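Local coordinates for protein putative glucoamylase (Bacteroides fragilis NCTC 9343, PDB 3EU8) that is of unproven function but, as a putative glucoamylase, probably hydrolyses glycosidic bonds in oligo- or polysaccharides, at residues F376-A380 / D381-K385. Sequence-based numbering, arbitrary orientation.
Sequences FSETA and DWYPK. With EDO (1,2-ethanediol), chain V; EDO (1,2-ethanediol), chain X.
Phe376 and Tyr383 lie beside each other where the chain doubles back, their rings nearly parallel (planes 9° apart) but slid until the centroids stand 6.0 Å apart and the rings barely overlap. The nearest approach is made by the Phe376 methylene, with CB 3.7 Å from Tyr383 CD1; the ring margins also come near, Phe376 CD2 lying 3.9 Å from Tyr383 CE1. The end of the Phe376 side chain leads away from 381-385, and the residue is buried, as suits a purely apolar side chain. Tyrosine suits the more open place: its ring crosses the Glu378 chain obliquely, with OH 3.3 Å from Glu378 CG, and a water links that hydroxyl to the carbonyl oxygen of Glu378.

Trp382 points the other way from Tyr383. With CG anti to the backbone N (chi1 -178°), its indole swings back beside the incoming chain, where CE3 comes 3.8 Å from Phe376 CA and the backbone N of Ser377 lies at the ring edge. A broad, flat indole suits this place, since it can run along that backbone while one face receives CD of Pro384, 3.5 Å above the ring centre.

Two backbone bonds make one antiparallel hydrogen-bonded pair: Ser377 N to Trp382 O, and the almost straight Trp382 N to Ser377 O (176° at the hydrogen). Serine suits the turn because its OG accepts from Ala380 N at 3.0 Å while also bonding Gly334 O. This ST motif leads into a G1 beta bulge, Asp381 and Trp382 both facing Ser377; together they form a tight, hairpin-like turn with a single bridge, between strands 371-372 and 386-388.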
ATOM      1  N   PHE A 376      -9.335 -15.487   4.008  1.00 19.97           N
ATOM      2  CA  PHE A 376     -10.021 -16.753   4.277  1.00 19.68           C
ATOM      3  C   PHE A 376     -10.885 -16.675   5.535  1.00 20.05           C
ATOM      4  O   PHE A 376     -10.600 -15.887   6.447  1.00 18.05           O
ATOM      5  CB  PHE A 376      -9.014 -17.911   4.380  1.00 20.74           C
ATOM      6  CG  PHE A 376      -8.057 -17.812   5.575  1.00 22.35           C
ATOM      7  CD1 PHE A 376      -6.873 -17.098   5.486  1.00 22.46           C
ATOM      8  CD2 PHE A 376      -8.366 -18.429   6.797  1.00 26.32           C
ATOM      9  CE1 PHE A 376      -6.013 -16.993   6.578  1.00 19.89           C
ATOM     10  CE2 PHE A 376      -7.488 -18.343   7.873  1.00 22.09           C
ATOM     11  CZ  PHE A 376      -6.328 -17.615   7.759  1.00 21.93           C
ATOM     12  N   SER A 377     -11.919 -17.522   5.583  1.00 22.83           N
ATOM     13  CA  SER A 377     -12.682 -17.760   6.822  1.00 21.85           C
ATOM     14  C   SER A 377     -12.741 -19.237   7.178  1.00 20.25           C
ATOM     15  O   SER A 377     -13.427 -20.030   6.525  1.00 21.60           O
ATOM     16  CB  SER A 377     -14.099 -17.208   6.712  1.00 23.90           C
ATOM     17  OG  SER A 377     -14.850 -17.531   7.873  1.00 20.67           O
ATOM     18  N   GLU A 378     -12.041 -19.613   8.227  1.00 20.74           N
ATOM     19  CA  GLU A 378     -12.107 -20.982   8.699  1.00 23.82           C
ATOM     20  C   GLU A 378     -13.522 -21.327   9.118  1.00 21.68           C
ATOM     21  O   GLU A 378     -13.971 -22.444   8.889  1.00 22.75           O
ATOM     22  CB  GLU A 378     -11.164 -21.222   9.883  1.00 22.79           C
ATOM     23  CG  GLU A 378      -9.730 -21.090   9.509  1.00 29.22           C
ATOM     24  CD  GLU A 378      -8.819 -21.469  10.635  1.00 32.13           C
ATOM     25  OE1 GLU A 378      -9.145 -22.494  11.320  1.00 33.49           O
ATOM     26  OE2 GLU A 378      -7.818 -20.731  10.817  1.00 21.34           O
ATOM     27  N   THR A 379     -14.217 -20.362   9.727  1.00 21.02           N
ATOM     28  CA  THR A 379     -15.579 -20.586  10.197  1.00 20.43           C
ATOM     29  C   THR A 379     -16.494 -20.892   9.037  1.00 20.49           C
ATOM     30  O   THR A 379     -17.323 -21.770   9.122  1.00 20.05           O
ATOM     31  CB  THR A 379     -16.167 -19.359  10.915  1.00 23.15           C
ATOM     32  OG1 THR A 379     -15.496 -19.142  12.161  1.00 23.23           O
ATOM     33  CG2 THR A 379     -17.623 -19.590  11.166  1.00 19.31           C
ATOM     34  N   ALA A 380     -16.368 -20.142   7.952  1.00 21.55           N
ATOM     35  CA  ALA A 380     -17.232 -20.330   6.800  1.00 21.72           C
ATOM     36  C   ALA A 380     -16.711 -21.399   5.807  1.00 24.36           C
ATOM     37  O   ALA A 380     -17.335 -21.626   4.769  1.00 24.78           O
ATOM     38  CB  ALA A 380     -17.437 -18.994   6.110  1.00 22.05           C
ATOM     39  N   ASP A 381     -15.572 -22.034   6.117  1.00 23.52           N
ATOM     40  CA  ASP A 381     -14.901 -22.930   5.180  1.00 25.50           C
ATOM     41  C   ASP A 381     -14.687 -22.228   3.826  1.00 24.85           C
ATOM     42  O   ASP A 381     -14.960 -22.800   2.756  1.00 24.21           O
ATOM     43  CB  ASP A 381     -15.741 -24.218   5.023  1.00 27.60           C
ATOM     44  CG  ASP A 381     -14.975 -25.363   4.371  1.00 31.68           C
ATOM     45  OD1 ASP A 381     -13.737 -25.259   4.223  1.00 34.46           O
ATOM     46  OD2 ASP A 381     -15.639 -26.364   3.990  1.00 38.75           O
ATOM     47  N   TRP A 382     -14.210 -20.987   3.892  1.00 24.22           N
ATOM     48  CA  TRP A 382     -14.123 -20.100   2.728  1.00 22.39           C
ATOM     49  C   TRP A 382     -12.667 -19.803   2.420  1.00 22.85           C
ATOM     50  O   TRP A 382     -12.008 -19.111   3.179  1.00 20.03           O
ATOM     51  CB  TRP A 382     -14.904 -18.799   3.001  1.00 22.76           C
ATOM     52  CG  TRP A 382     -14.933 -17.816   1.868  1.00 25.09           C
ATOM     53  CD1 TRP A 382     -15.637 -17.934   0.710  1.00 22.17           C
ATOM     54  CD2 TRP A 382     -14.243 -16.559   1.791  1.00 17.97           C
ATOM     55  NE1 TRP A 382     -15.396 -16.867  -0.100  1.00 23.42           N
ATOM     56  CE2 TRP A 382     -14.551 -15.997   0.539  1.00 21.94           C
ATOM     57  CE3 TRP A 382     -13.376 -15.871   2.644  1.00 23.73           C
ATOM     58  CZ2 TRP A 382     -14.045 -14.758   0.126  1.00 22.68           C
ATOM     59  CZ3 TRP A 382     -12.873 -14.654   2.237  1.00 20.21           C
ATOM     60  CH2 TRP A 382     -13.203 -14.115   0.982  1.00 20.92           C
ATOM     61  N   TYR A 383     -12.167 -20.352   1.315  1.00 21.80           N
ATOM     62  CA  TYR A 383     -10.733 -20.284   0.975  1.00 22.22           C
ATOM     63  C   TYR A 383     -10.578 -19.950  -0.516  1.00 22.42           C
ATOM     64  O   TYR A 383     -10.272 -20.817  -1.315  1.00 23.78           O
ATOM     65  CB  TYR A 383     -10.029 -21.603   1.335  1.00 23.84           C
ATOM     66  CG  TYR A 383     -10.002 -21.997   2.835  1.00 24.47           C
ATOM     67  CD1 TYR A 383      -9.015 -21.507   3.696  1.00 22.37           C
ATOM     68  CD2 TYR A 383     -10.931 -22.880   3.363  1.00 24.39           C
ATOM     69  CE1 TYR A 383      -8.981 -21.858   5.040  1.00 25.12           C
ATOM     70  CE2 TYR A 383     -10.890 -23.261   4.725  1.00 24.24           C
ATOM     71  CZ  TYR A 383      -9.914 -22.735   5.551  1.00 25.99           C
ATOM     72  OH  TYR A 383      -9.865 -23.102   6.881  1.00 24.69           O
ATOM     73  N   PRO A 384     -10.865 -18.700  -0.904  1.00 21.81           N
ATOM     74  CA  PRO A 384     -10.735 -18.314  -2.303  1.00 23.38           C
ATOM     75  C   PRO A 384      -9.287 -18.352  -2.783  1.00 21.84           C
ATOM     76  O   PRO A 384      -8.365 -17.964  -2.048  1.00 22.41           O
ATOM     77  CB  PRO A 384     -11.263 -16.863  -2.325  1.00 23.07           C
ATOM     78  CG  PRO A 384     -10.985 -16.363  -0.961  1.00 24.78           C
ATOM     79  CD  PRO A 384     -11.310 -17.568  -0.087  1.00 21.93           C
ATOM     80  N   LYS A 385      -9.100 -18.861  -3.992  1.00 19.75           N
ATOM     81  CA  LYS A 385      -7.805 -18.905  -4.607  1.00 19.93           C
ATOM     82  C   LYS A 385      -7.694 -17.634  -5.480  1.00 20.13           C
ATOM     83  O   LYS A 385      -7.719 -17.694  -6.695  1.00 20.52           O
ATOM     84  CB  LYS A 385      -7.646 -20.201  -5.398  1.00 19.92           C
ATOM     85  CG  LYS A 385      -7.673 -21.451  -4.528  1.00 23.48           C
ATOM     86  CD  LYS A 385      -7.269 -22.723  -5.341  1.00 28.32           C
ATOM     87  CE  LYS A 385      -7.455 -24.046  -4.500  1.00 33.77           C
ATOM     88  NZ  LYS A 385      -6.289 -24.363  -3.630  1.00 32.65           N
TER
HETATM   89  C1  EDO V 463     -14.835 -21.784  -0.731  1.00 52.68           C
HETATM   90  O1  EDO V 463     -13.514 -22.324  -0.603  1.00 48.27           O
HETATM   91  C2  EDO V 463     -14.833 -20.466  -1.500  1.00 54.41           C
HETATM   92  O2  EDO V 463     -14.216 -20.612  -2.784  1.00 51.32           O
HETATM   93  C1  EDO X 465     -18.379 -20.846   0.310  1.00 64.29           C
HETATM   94  O1  EDO X 465     -17.340 -21.642   0.893  1.00 61.77           O
HETATM   95  C2  EDO X 465     -18.940 -19.876   1.351  1.00 62.93           C
HETATM   96  O2  EDO X 465     -19.003 -20.487   2.641  1.00 63.22           O
HETATM   97  O   HOH W   1     -12.292 -24.886   7.834  1.00 44.46           O